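Local atomic coordinates of beta-galactosidase (Marinomonas sp. ef1, PDB entry 6Y2K), a protein that probably hydrolyses terminal beta-D-galactose residues from beta-galactosides, as a hexameric, cold-active family GH42 glycosidase of an Antarctic bacterium. Residues A[122-127]-A[135-140]; A[141-146]-A[220-225]; A[229-234]-A[258-263]; A[236-241]-A[307-312]. One frame throughout, in Å; residues are numbered along the deposited sequence. Where two conformers were deposited one is given.

Contact 1. Residues A[122-127]-A[135-140]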
loop_
_atom_site.group_PDB
_atom_site.type_symbol
_atom_site.label_atom_id
_atom_site.label_comp_id
_atom_site.label_asym_id
_atom_site.label_seq_id
_atom_site.Cartn_x
_atom_site.Cartn_y
_atom_site.Cartn_z
ATOM N N THR A 122 21.126 -12.989 59.358
ATOM C CA THR A 122 21.569 -12.757 60.734
ATOM C C THR A 122 23.092 -12.653 60.819
ATOM O O THR A 122 23.606 -11.715 61.434
ATOM C CB THR A 122 21.060 -13.843 61.695
ATOM O OG1 THR A 122 19.630 -13.854 61.676
ATOM C CG2 THR A 122 21.546 -13.574 63.138
ATOM N N MET A 123 23.809 -13.592 60.196
ATOM C CA MET A 123 25.277 -13.521 60.147
ATOM C C MET A 123 25.773 -12.182 59.599
ATOM O O MET A 123 26.626 -11.541 60.209
ATOM C CB MET A 123 25.872 -14.646 59.293
ATOM C CG MET A 123 25.989 -15.999 59.975
ATOM S SD MET A 123 27.107 -17.088 59.053
ATOM C CE MET A 123 26.184 -17.339 57.553
ATOM N N MET A 124 25.232 -11.770 58.449
ATOM C CA MET A 124 25.630 -10.504 57.799
ATOM C C MET A 124 25.274 -9.268 58.600
ATOM O O MET A 124 26.093 -8.357 58.722
ATOM C CB MET A 124 24.976 -10.343 56.423
ATOM C CG MET A 124 25.821 -10.803 55.265
ATOM S SD MET A 124 25.119 -10.249 53.697
ATOM C CE MET A 124 26.251 -9.006 53.089
ATOM N N ALA A 125 24.038 -9.227 59.090
ATOM C CA ALA A 125 23.543 -8.100 59.884
ATOM C C ALA A 125 24.298 -7.922 61.214
ATOM O O ALA A 125 24.493 -6.791 61.665
ATOM C CB ALA A 125 22.062 -8.266 60.150
ATOM N N GLU A 126 24.693 -9.032 61.842
ATOM C CA GLU A 126 25.477 -8.963 63.073
ATOM C C GLU A 126 26.881 -8.424 62.779
ATOM O O GLU A 126 27.373 -7.566 63.506
ATOM C CB GLU A 126 25.480 -10.315 63.812
ATOM C CG GLU A 126 24.136 -10.567 64.493
ATOM C CD GLU A 126 23.963 -11.958 65.078
ATOM O OE1 GLU A 126 24.630 -12.914 64.627
ATOM O OE2 GLU A 126 23.125 -12.097 65.993
ATOM N N ARG A 127 27.504 -8.887 61.695
ATOM C CA ARG A 127 28.850 -8.427 61.346
ATOM C C ARG A 127 28.901 -6.966 60.867
ATOM O O ARG A 127 29.826 -6.225 61.245
ATOM C CB ARG A 127 29.489 -9.331 60.283
ATOM C CG ARG A 127 30.971 -9.043 60.049
ATOM C CD ARG A 127 31.683 -10.143 59.273
ATOM N NE ARG A 127 33.140 -9.964 59.291
ATOM C CZ ARG A 127 33.956 -10.331 60.291
ATOM N NH1 ARG A 127 33.489 -10.914 61.389
ATOM N NH2 ARG A 127 35.263 -10.101 60.197
ATOM N N ALA A 135 25.163 2.478 54.900
ATOM C CA ALA A 135 24.074 3.438 55.051
ATOM C C ALA A 135 22.699 2.814 54.831
ATOM O O ALA A 135 21.689 3.358 55.289
ATOM C CB ALA A 135 24.283 4.593 54.088
ATOM N N SER A 136 22.667 1.661 54.159
ATOM C CA SER A 136 21.430 1.079 53.665
ATOM C C SER A 136 21.598 -0.408 53.385
ATOM O O SER A 136 22.717 -0.866 53.139
ATOM C CB SER A 136 21.038 1.814 52.376
ATOM O OG SER A 136 19.968 1.178 51.705
ATOM N N TRP A 137 20.489 -1.153 53.404
ATOM C CA TRP A 137 20.488 -2.555 52.979
ATOM C C TRP A 137 19.465 -2.781 51.882
ATOM O O TRP A 137 18.331 -2.320 52.004
ATOM C CB TRP A 137 20.132 -3.489 54.138
ATOM C CG TRP A 137 21.135 -3.576 55.250
ATOM C CD1 TRP A 137 21.289 -2.699 56.280
ATOM C CD2 TRP A 137 22.090 -4.616 55.461
ATOM N NE1 TRP A 137 22.288 -3.122 57.113
ATOM C CE2 TRP A 137 22.793 -4.302 56.640
ATOM C CE3 TRP A 137 22.411 -5.796 54.774
ATOM C CZ2 TRP A 137 23.808 -5.121 57.152
ATOM C CZ3 TRP A 137 23.418 -6.614 55.280
ATOM C CH2 TRP A 137 24.110 -6.269 56.454
ATOM N N GLN A 138 19.863 -3.504 50.831
ATOM C CA GLN A 138 18.923 -4.043 49.834
ATOM C C GLN A 138 18.634 -5.493 50.188
ATOM O O GLN A 138 19.563 -6.303 50.273
ATOM C CB GLN A 138 19.512 -3.984 48.418
ATOM C CG GLN A 138 18.605 -4.601 47.345
ATOM C CD GLN A 138 19.231 -4.600 45.970
ATOM O OE1 GLN A 138 19.337 -3.555 45.342
ATOM N NE2 GLN A 138 19.643 -5.775 45.490
ATOM N N THR A 139 17.363 -5.834 50.390
ATOM C CA THR A 139 16.974 -7.231 50.600
ATOM C C THR A 139 16.959 -7.978 49.267
ATOM O O THR A 139 16.303 -7.547 48.332
ATOM C CB THR A 139 15.590 -7.347 51.246
ATOM O OG1 THR A 139 14.644 -6.566 50.505
ATOM C CG2 THR A 139 15.641 -6.860 52.692
ATOM N N ASP A 140 17.701 -9.078 49.174
ATOM C CA ASP A 140 17.619 -9.974 48.017
ATOM C C ASP A 140 17.986 -9.164 46.733
ATOM O O ASP A 140 18.897 -8.309 46.775
ATOM C CB ASP A 140 16.212 -10.618 48.006
ATOM C CG ASP A 140 16.117 -11.910 47.183
ATOM O OD1 ASP A 140 15.838 -11.801 45.957
ATOM O OD2 ASP A 140 16.230 -13.017 47.767
#
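The benzo end of Trp-137 carries this contact against the backbone of Met-124 and Ala-125. Its CH2 atom lies 3.7 Å from Met-124 O. That carbonyl oxygen meets the ring at its edge, near the ring plane. CH2 also comes within 3.9 Å of Ala-125 CA, at an oblique approach. The side chain of Met-124 adds its base, with CB 4.2 Å from Trp-137 CH2. All three residues are buried, and no hydrogen bond crosses between the two segments.

Trp-137 has CG beside its backbone N (chi1 -67°), and chi2 of 81° swings the six-membered ring out to the helix. In the fold this joins helix 111-128 to strand 134-138, the fourth strand of the TIM barrel. The indole fills part of the layer between barrel wall and outer helices. Its polar end is fixed by Trp-137 NE1, which is hydrogen-bonded to Ser-234 OG, and Leu-230 packs on the ring. An alanine at Trp-137 would probably open a gap beside Met-124 and Ala-125 and cost Ser-234 OG one of its partners.

Toward solvent the helix takes no part in the contact. Glu-126 and Arg-127 are exposed; the CB of Glu-126 is turned away from the strand, and the end of Arg-127 leads off to a salt bridge with Asp-55.

Contact 2. Residues A[141-146]-A[220-225]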
loop_
_atom_site.group_PDB
_atom_site.type_symbol
_atom_site.label_atom_id
_atom_site.label_comp_id
_atom_site.label_asym_id
_atom_site.label_seq_id
_atom_site.Cartn_x
_atom_site.Cartn_y
_atom_site.Cartn_z
ATOM N N ASN A 141 17.327 -9.443 45.608
ATOM C CA ASN A 141 17.560 -8.731 44.352
ATOM C C ASN A 141 16.430 -9.050 43.371
ATOM O O ASN A 141 16.326 -10.179 42.898
ATOM C CB ASN A 141 18.900 -9.122 43.717
ATOM C CG ASN A 141 19.247 -8.243 42.525
ATOM O OD1 ASN A 141 19.679 -7.084 42.691
ATOM N ND2 ASN A 141 19.042 -8.773 41.317
ATOM N N GLU A 142 15.588 -8.057 43.095
ATOM C CA GLU A 142 14.534 -8.151 42.082
ATOM C C GLU A 142 13.626 -9.356 42.306
ATOM O O GLU A 142 13.567 -10.280 41.491
ATOM C CB GLU A 142 15.126 -8.163 40.657
ATOM C CG GLU A 142 15.789 -6.856 40.219
ATOM C CD GLU A 142 16.114 -6.829 38.728
ATOM O OE1 GLU A 142 16.452 -7.895 38.172
ATOM O OE2 GLU A 142 16.027 -5.745 38.097
ATOM N N TYR A 143 12.918 -9.329 43.433
ATOM C CA TYR A 143 11.881 -10.302 43.734
ATOM C C TYR A 143 11.004 -10.445 42.508
ATOM O O TYR A 143 10.573 -9.437 41.944
ATOM C CB TYR A 143 10.969 -9.832 44.882
ATOM C CG TYR A 143 11.572 -9.764 46.273
ATOM C CD1 TYR A 143 12.413 -10.762 46.754
ATOM C CD2 TYR A 143 11.241 -8.721 47.133
ATOM C CE1 TYR A 143 12.935 -10.705 48.045
ATOM C CE2 TYR A 143 11.760 -8.654 48.421
ATOM C CZ TYR A 143 12.602 -9.646 48.875
ATOM O OH TYR A 143 13.115 -9.576 50.158
ATOM N N GLY A 144 10.749 -11.687 42.100
ATOM C CA GLY A 144 9.821 -11.966 41.010
ATOM C C GLY A 144 10.445 -12.010 39.623
ATOM O O GLY A 144 9.815 -12.545 38.705
ATOM N N CYS A 145 11.677 -11.506 39.452
ATOM C CA CYS A 145 12.292 -11.463 38.114
ATOM C C CYS A 145 12.285 -12.861 37.504
ATOM O O CYS A 145 12.437 -13.863 38.215
ATOM C CB CYS A 145 13.724 -10.914 38.137
ATOM S SG CYS A 145 14.316 -10.381 36.503
ATOM N N HIS A 146 12.095 -12.914 36.189
ATOM C CA HIS A 146 11.975 -14.180 35.451
ATOM C C HIS A 146 10.713 -14.966 35.860
ATOM O O HIS A 146 10.693 -16.199 35.790
ATOM C CB HIS A 146 13.236 -15.047 35.604
ATOM C CG HIS A 146 14.513 -14.264 35.635
ATOM N ND1 HIS A 146 14.969 -13.545 34.552
ATOM C CD2 HIS A 146 15.421 -14.083 36.621
ATOM C CE1 HIS A 146 16.106 -12.953 34.873
ATOM N NE2 HIS A 146 16.403 -13.264 36.122
ATOM N N VAL A 220 5.886 -11.136 50.534
ATOM C CA VAL A 220 5.787 -10.257 51.711
ATOM C C VAL A 220 6.464 -10.905 52.921
ATOM O O VAL A 220 7.307 -10.268 53.564
ATOM C CB VAL A 220 4.315 -9.886 52.042
ATOM C CG1 VAL A 220 4.212 -9.064 53.329
ATOM C CG2 VAL A 220 3.687 -9.123 50.877
ATOM N N ALA A 221 6.127 -12.169 53.196
ATOM C CA ALA A 221 6.681 -12.919 54.343
ATOM C C ALA A 221 8.189 -13.159 54.242
ATOM O O ALA A 221 8.916 -12.995 55.228
ATOM C CB ALA A 221 5.962 -14.253 54.502
ATOM N N PHE A 222 8.646 -13.549 53.053
ATOM C CA PHE A 222 10.079 -13.752 52.765
ATOM C C PHE A 222 10.892 -12.488 53.021
ATOM O O PHE A 222 11.983 -12.544 53.602
ATOM C CB PHE A 222 10.243 -14.205 51.310
ATOM C CG PHE A 222 11.660 -14.531 50.897
ATOM C CD1 PHE A 222 12.503 -13.544 50.404
ATOM C CD2 PHE A 222 12.125 -15.842 50.936
ATOM C CE1 PHE A 222 13.792 -13.847 49.978
ATOM C CE2 PHE A 222 13.416 -16.156 50.519
ATOM C CZ PHE A 222 14.254 -15.155 50.044
ATOM N N ASN A 223 10.361 -11.353 52.573
ATOM C CA ASN A 223 11.004 -10.060 52.765
ATOM C C ASN A 223 10.958 -9.624 54.239
ATOM O O ASN A 223 11.950 -9.111 54.774
ATOM C CB ASN A 223 10.340 -9.003 51.870
ATOM C CG ASN A 223 11.003 -7.639 51.981
ATOM O OD1 ASN A 223 12.170 -7.477 51.620
ATOM N ND2 ASN A 223 10.259 -6.654 52.491
ATOM N N LYS A 224 9.810 -9.831 54.879
ATOM C CA LYS A 224 9.599 -9.423 56.269
ATOM C C LYS A 224 10.568 -10.103 57.250
ATOM O O LYS A 224 11.000 -9.474 58.230
ATOM C CB LYS A 224 8.147 -9.684 56.681
ATOM C CG LYS A 224 7.754 -9.248 58.089
ATOM C CD LYS A 224 8.160 -7.810 58.386
ATOM C CE LYS A 224 7.292 -7.154 59.453
ATOM N NZ LYS A 224 7.388 -7.818 60.785
ATOM N N LEU A 225 10.933 -11.357 56.994
ATOM C CA LEU A 225 11.883 -12.026 57.880
ATOM C C LEU A 225 13.255 -11.336 57.840
ATOM O O LEU A 225 13.905 -11.204 58.878
ATOM C CB LEU A 225 11.962 -13.539 57.625
ATOM C CG LEU A 225 12.981 -14.187 56.689
ATOM C CD1 LEU A 225 14.399 -14.198 57.252
ATOM C CD2 LEU A 225 12.526 -15.612 56.391
#
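Phe-222 is the first residue of segment 220-225 to meet Tyr-143. Its CD1 lies 3.7 Å from Tyr-143 CE1. The two ring planes are nearly perpendicular, at 88°, with centroids 6.0 Å apart. Phe-222 also stacks on Tyr-106 and meets Phe-108 edge-to-face, which makes an aromatic cluster.

Asn-223 follows and supplies the polar grip. Tyr-143 OH donates a hydrogen bond to Asn-223 OD1 over 2.7 Å, in the carbonyl plane and on a lone pair. The C=O...donor angle is 113°. Thr-139 OG1 bonds the same OD1, so this buried oxygen has two partners. With chi1 at -178°, Asn-223 extends its amide to the phenol, and its CB sits 3.3 Å from Tyr-143 OH.

Tyr-143 belongs to the loop after the fourth strand of the TIM barrel, in a type II turn from Glu-142 to Cys-145. Such loops lie at the end of the barrel where TIM-barrel enzymes have their active sites. A phenylalanine in place of Tyr-143 would probably leave Asn-223 OD1 without one of its partners and let the amide turn more easily.

Lys-224, next along the helix, has its CB turned away from the loop, and its NZ makes a salt bridge with Asp-228.

Contact 3. Residues A[229-234]-A[258-263]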
loop_
_atom_site.group_PDB
_atom_site.type_symbol
_atom_site.label_atom_id
_atom_site.label_comp_id
_atom_site.label_asym_id
_atom_site.label_seq_id
_atom_site.Cartn_x
_atom_site.Cartn_y
_atom_site.Cartn_z
ATOM N N ILE A 229 15.190 -8.860 61.041
ATOM C CA ILE A 229 16.599 -9.022 61.414
ATOM C C ILE A 229 17.382 -7.715 61.254
ATOM O O ILE A 229 18.177 -7.353 62.138
ATOM C CB ILE A 229 17.283 -10.127 60.573
ATOM C CG1 ILE A 229 16.682 -11.500 60.897
ATOM C CG2 ILE A 229 18.794 -10.157 60.816
ATOM C CD1 ILE A 229 16.913 -12.541 59.823
ATOM N N LEU A 230 17.166 -7.028 60.127
ATOM C CA LEU A 230 17.881 -5.796 59.829
ATOM C C LEU A 230 17.453 -4.631 60.740
ATOM O O LEU A 230 18.301 -3.810 61.099
ATOM C CB LEU A 230 17.754 -5.431 58.343
ATOM C CG LEU A 230 18.421 -6.424 57.370
ATOM C CD1 LEU A 230 17.930 -6.219 55.940
ATOM C CD2 LEU A 230 19.940 -6.336 57.438
ATOM N N ARG A 231 16.174 -4.570 61.123
ATOM C CA ARG A 231 15.703 -3.583 62.120
ATOM C C ARG A 231 16.394 -3.750 63.473
ATOM O O ARG A 231 16.753 -2.760 64.115
ATOM C CB ARG A 231 14.189 -3.695 62.368
ATOM C CG ARG A 231 13.276 -3.261 61.236
ATOM C CD ARG A 231 13.548 -1.848 60.774
ATOM N NE ARG A 231 12.579 -1.427 59.766
ATOM C CZ ARG A 231 12.741 -0.388 58.950
ATOM N NH1 ARG A 231 13.846 0.370 58.993
ATOM N NH2 ARG A 231 11.789 -0.117 58.066
ATOM N N GLU A 232 16.549 -5.001 63.900
ATOM C CA GLU A 232 17.184 -5.327 65.183
ATOM C C GLU A 232 18.672 -4.969 65.172
ATOM O O GLU A 232 19.151 -4.269 66.068
ATOM C CB GLU A 232 16.978 -6.820 65.497
ATOM C CG GLU A 232 17.678 -7.378 66.738
ATOM C CD GLU A 232 17.261 -6.728 68.048
ATOM O OE1 GLU A 232 17.998 -6.913 69.047
ATOM O OE2 GLU A 232 16.204 -6.051 68.106
ATOM N N HIS A 233 19.385 -5.427 64.145
ATOM C CA HIS A 233 20.849 -5.359 64.124
ATOM C C HIS A 233 21.449 -4.227 63.305
ATOM O O HIS A 233 22.664 -4.050 63.333
ATOM C CB HIS A 233 21.417 -6.698 63.661
ATOM C CG HIS A 233 21.075 -7.828 64.575
ATOM N ND1 HIS A 233 21.627 -7.956 65.832
ATOM C CD2 HIS A 233 20.216 -8.865 64.433
ATOM C CE1 HIS A 233 21.128 -9.028 66.422
ATOM N NE2 HIS A 233 20.276 -9.601 65.591
ATOM N N SER A 234 20.625 -3.464 62.584
ATOM C CA SER A 234 21.124 -2.340 61.784
ATOM C C SER A 234 20.186 -1.134 61.846
ATOM O O SER A 234 19.784 -0.575 60.814
ATOM C CB SER A 234 21.376 -2.781 60.340
ATOM O OG SER A 234 22.216 -1.859 59.654
ATOM N N ASP A 258 6.847 -2.576 54.607
ATOM C CA ASP A 258 7.914 -3.060 55.486
ATOM C C ASP A 258 9.290 -2.445 55.216
ATOM O O ASP A 258 10.261 -2.818 55.862
ATOM C CB ASP A 258 7.980 -4.599 55.412
ATOM C CG ASP A 258 6.704 -5.264 55.927
ATOM O OD1 ASP A 258 6.144 -4.786 56.932
ATOM O OD2 ASP A 258 6.261 -6.272 55.336
ATOM N N LEU A 259 9.373 -1.501 54.280
ATOM C CA LEU A 259 10.639 -0.923 53.865
ATOM C C LEU A 259 10.596 0.598 53.979
ATOM O O LEU A 259 9.527 1.193 54.138
ATOM C CB LEU A 259 10.963 -1.348 52.429
ATOM C CG LEU A 259 11.217 -2.851 52.226
ATOM C CD1 LEU A 259 11.110 -3.201 50.745
ATOM C CD2 LEU A 259 12.576 -3.281 52.769
ATOM N N ASP A 260 11.773 1.213 53.911
ATOM C CA ASP A 260 11.907 2.669 54.021
ATOM C C ASP A 260 11.897 3.377 52.675
ATOM O O ASP A 260 11.497 4.538 52.595
ATOM C CB ASP A 260 13.197 3.015 54.758
ATOM C CG ASP A 260 13.238 2.424 56.143
ATOM O OD1 ASP A 260 12.248 2.589 56.899
ATOM O OD2 ASP A 260 14.243 1.759 56.474
ATOM N N VAL A 261 12.369 2.694 51.630
ATOM C CA VAL A 261 12.560 3.293 50.314
ATOM C C VAL A 261 12.112 2.291 49.252
ATOM O O VAL A 261 12.340 1.088 49.404
ATOM C CB VAL A 261 14.054 3.614 50.049
ATOM C CG1 VAL A 261 14.238 4.237 48.669
ATOM C CG2 VAL A 261 14.631 4.520 51.140
ATOM N N ALA A 262 11.478 2.795 48.194
ATOM C CA ALA A 262 11.214 2.005 46.996
ATOM C C ALA A 262 12.271 2.384 45.977
ATOM O O ALA A 262 12.416 3.557 45.648
ATOM C CB ALA A 262 9.831 2.302 46.451
ATOM N N SER A 263 13.025 1.402 45.499
ATOM C CA SER A 263 13.956 1.628 44.404
ATOM C C SER A 263 13.534 0.785 43.225
ATOM O O SER A 263 12.795 -0.190 43.387
ATOM C CB SER A 263 15.395 1.304 44.798
ATOM O OG SER A 263 15.617 -0.080 44.931
#
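Arg-231 reaches Asp-260 through a bend near its base. Its CG lies beside the backbone N (chi1 -70°), and chi2 of -55° folds the chain before the rest runs out extended. Asp-260 comes from the opposite direction, with its CB pointing to the helix.

The result is a two-pronged salt bridge made by the end of the guanidinium. Arg-231 NH1 donates to Asp-260 OD2 over 2.9 Å, and Arg-231 NH2 donates to Asp-260 OD1 over 3.0 Å. The two groups do not lie flat against each other, since their planes are 57° apart. Asp-260 CG sits in the guanidinium plane, at its edge. OD2 receives NH1 on its syn lone pair, whereas OD1 is met from above the carboxylate plane. The grip is therefore bidentate but twisted.

Asp-260 OD2 has a second partner in the backbone N of Leu-239, which would help to fix the carboxylate. Arg-231 NH2 also passes 3.8 Å from Asp-258 O. That carbonyl is buried here and has no polar partner in the model. Arg-231 is exposed and Asp-260 only partly so, which puts the bridge at the solvent side of the contact.

Arg-231 stands in the last turn of helix 205-233, and Asp-260 lies at the approach to the sixth barrel strand. Between them along the chain comes strand 238-244, whose Leu-239 packs against Arg-231. The bridge thus clamps this outer helix to the chain around the start of the sixth strand, across the fifth.

Contact 4. Residues A[236-241]-A[307-312]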
loop_
_atom_site.group_PDB
_atom_site.type_symbol
_atom_site.label_atom_id
_atom_site.label_comp_id
_atom_site.label_asym_id
_atom_site.label_seq_id
_atom_site.Cartn_x
_atom_site.Cartn_y
_atom_site.Cartn_z
ATOM N N GLY A 236 18.755 2.512 62.088
ATOM C CA GLY A 236 19.154 3.730 61.390
ATOM C C GLY A 236 19.459 3.583 59.909
ATOM O O GLY A 236 19.549 4.594 59.213
ATOM N N ARG A 237 19.631 2.348 59.420
ATOM C CA ARG A 237 19.933 2.107 58.001
ATOM C C ARG A 237 18.634 2.051 57.177
ATOM O O ARG A 237 17.650 1.465 57.623
ATOM C CB ARG A 237 20.721 0.803 57.820
ATOM C CG ARG A 237 22.218 0.936 58.041
ATOM C CD ARG A 237 22.598 1.354 59.460
ATOM N NE ARG A 237 24.050 1.464 59.599
ATOM C CZ ARG A 237 24.689 1.761 60.730
ATOM N NH1 ARG A 237 26.015 1.836 60.734
ATOM N NH2 ARG A 237 24.016 1.969 61.861
ATOM N N ASP A 238 18.642 2.662 55.990
ATOM C CA ASP A 238 17.496 2.601 55.081
ATOM C C ASP A 238 17.368 1.203 54.488
ATOM O O ASP A 238 18.312 0.702 53.886
ATOM C CB ASP A 238 17.644 3.596 53.926
ATOM C CG ASP A 238 17.499 5.041 54.363
ATOM O OD1 ASP A 238 16.675 5.339 55.245
ATOM O OD2 ASP A 238 18.175 5.890 53.767
ATOM N N LEU A 239 16.215 0.576 54.682
ATOM C CA LEU A 239 15.941 -0.735 54.086
ATOM C C LEU A 239 15.166 -0.512 52.793
ATOM O O LEU A 239 14.166 0.214 52.771
ATOM C CB LEU A 239 15.166 -1.614 55.065
ATOM C CG LEU A 239 15.785 -1.723 56.474
ATOM C CD1 LEU A 239 14.988 -2.679 57.334
ATOM C CD2 LEU A 239 17.239 -2.169 56.398
ATOM N N VAL A 240 15.649 -1.138 51.724
ATOM C CA VAL A 240 15.162 -0.898 50.372
ATOM C C VAL A 240 15.093 -2.223 49.622
ATOM O O VAL A 240 15.816 -3.171 49.954
ATOM C CB VAL A 240 16.078 0.128 49.640
ATOM C CG1 VAL A 240 17.504 -0.375 49.482
ATOM C CG2 VAL A 240 15.513 0.540 48.283
ATOM N N HIS A 241 14.195 -2.294 48.643
ATOM C CA HIS A 241 14.224 -3.351 47.648
ATOM C C HIS A 241 14.218 -2.743 46.242
ATOM O O HIS A 241 13.738 -1.614 46.047
ATOM C CB HIS A 241 13.070 -4.343 47.820
ATOM C CG HIS A 241 13.200 -5.521 46.912
ATOM N ND1 HIS A 241 14.131 -6.515 47.126
ATOM C CD2 HIS A 241 12.611 -5.806 45.726
ATOM C CE1 HIS A 241 14.080 -7.382 46.132
ATOM N NE2 HIS A 241 13.168 -6.974 45.268
ATOM N N ASN A 307 6.246 5.443 49.976
ATOM C CA ASN A 307 5.661 6.462 50.841
ATOM C C ASN A 307 6.416 7.796 50.726
ATOM O O ASN A 307 6.760 8.431 51.727
ATOM C CB ASN A 307 5.598 5.933 52.282
ATOM C CG ASN A 307 4.649 4.755 52.419
ATOM O OD1 ASN A 307 3.442 4.896 52.220
ATOM N ND2 ASN A 307 5.192 3.580 52.744
ATOM N N GLY A 308 6.671 8.210 49.483
ATOM C CA GLY A 308 7.407 9.452 49.189
ATOM C C GLY A 308 8.869 9.286 48.803
ATOM O O GLY A 308 9.422 10.137 48.102
ATOM N N ARG A 309 9.496 8.190 49.243
ATOM C CA ARG A 309 10.928 7.959 49.031
ATOM C C ARG A 309 11.227 6.999 47.857
ATOM O O ARG A 309 10.897 5.800 47.907
ATOM C CB ARG A 309 11.547 7.432 50.317
ATOM C CG ARG A 309 11.420 8.417 51.476
ATOM C CD ARG A 309 12.344 8.055 52.625
ATOM N NE ARG A 309 13.749 8.126 52.234
ATOM C CZ ARG A 309 14.759 7.568 52.910
ATOM N NH1 ARG A 309 14.540 6.866 54.023
ATOM N NH2 ARG A 309 16.003 7.704 52.466
ATOM N N LEU A 310 11.859 7.555 46.823
ATOM C CA LEU A 310 12.140 6.875 45.560
ATOM C C LEU A 310 13.626 6.932 45.280
ATOM O O LEU A 310 14.207 8.011 45.362
ATOM C CB LEU A 310 11.424 7.607 44.420
ATOM C CG LEU A 310 11.739 7.196 42.972
ATOM C CD1 LEU A 310 11.219 5.792 42.699
ATOM C CD2 LEU A 310 11.145 8.189 41.986
ATOM N N TRP A 311 14.222 5.781 44.955
ATOM C CA TRP A 311 15.546 5.693 44.347
ATOM C C TRP A 311 15.436 4.949 43.015
ATOM O O TRP A 311 14.477 4.209 42.783
ATOM C CB TRP A 311 16.535 4.897 45.209
ATOM C CG TRP A 311 16.879 5.435 46.575
ATOM C CD1 TRP A 311 16.508 6.621 47.128
ATOM C CD2 TRP A 311 17.702 4.784 47.546
ATOM N NE1 TRP A 311 17.028 6.748 48.395
ATOM C CE2 TRP A 311 17.774 5.632 48.674
ATOM C CE3 TRP A 311 18.381 3.561 47.573
ATOM C CZ2 TRP A 311 18.498 5.290 49.829
ATOM C CZ3 TRP A 311 19.105 3.216 48.728
ATOM C CH2 TRP A 311 19.162 4.089 49.834
ATOM N N ILE A 312 16.424 5.144 42.147
ATOM C CA ILE A 312 16.647 4.250 41.022
ATOM C C ILE A 312 17.911 3.479 41.404
ATOM O O ILE A 312 18.997 4.050 41.429
ATOM C CB ILE A 312 16.828 5.005 39.681
ATOM C CG1 ILE A 312 15.471 5.459 39.113
ATOM C CG2 ILE A 312 17.484 4.101 38.630
ATOM C CD1 ILE A 312 14.651 6.373 39.995
#
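The interior of the TIM barrel, near the starts of its fifth and seventh strands, is where Asp-238 and Val-240 meet Arg-309 and Trp-311. Strand 261-266 lies between these two strands in the sheet, so side chains alone make the contact. All four residues have their CB atoms directed across it.

Arg-309 grips Asp-238 end-on. Its NH1 donates to Asp-238 OD1 over 2.9 Å, at an N-H...acceptor angle of 168°. Its NH2 donates to Asp-238 OD2 over 3.1 Å. Both oxygens lie close to the guanidinium plane, but the carboxylate is turned 70° to it and is approached from above its own plane. The bend of Arg-309 at chi3 (63°) brings the group round to face the acid.

Further in, Val-240 CG1 rests 4.0 Å from Trp-311 CZ3. Trp-311 CZ2 is also 4.0 Å from Asp-238 OD2, so the indole borders the ion pair as well as the apolar patch.

Glu-347 takes Arg-309 NE with one oxygen and Trp-311 NE1 with the other. One arginine thus serves two acids, an arrangement that would probably keep Asp-238 and Glu-347 ionised and hold the guanidinium against rotation.

In the fold
All four contacts lie in the TIM-barrel part of the chain. Contacts 3 and 4 are nearest, with centres about 8 Å apart, and their segments alternate along the sequence. Contacts 1 and 3 are about 9 Å apart, centre to centre. Contact 2 lies about 13 to 15 Å from the others, again between centres. Contacts 1 and 2 follow each other, and both close before contacts 3 and 4 open. Helix 205-233 serves contacts 2 and 3. Strands 134-138, 238-244, 261-266 and 310-315, the fourth to seventh, adjoin in the barrel and carry contacts 1, 3 and 4. His-241 links contact 4 to Thr-139 of contact 1 and Tyr-143 of contact 2. One half of the barrel is thus tied both to its outer helices and across its interior.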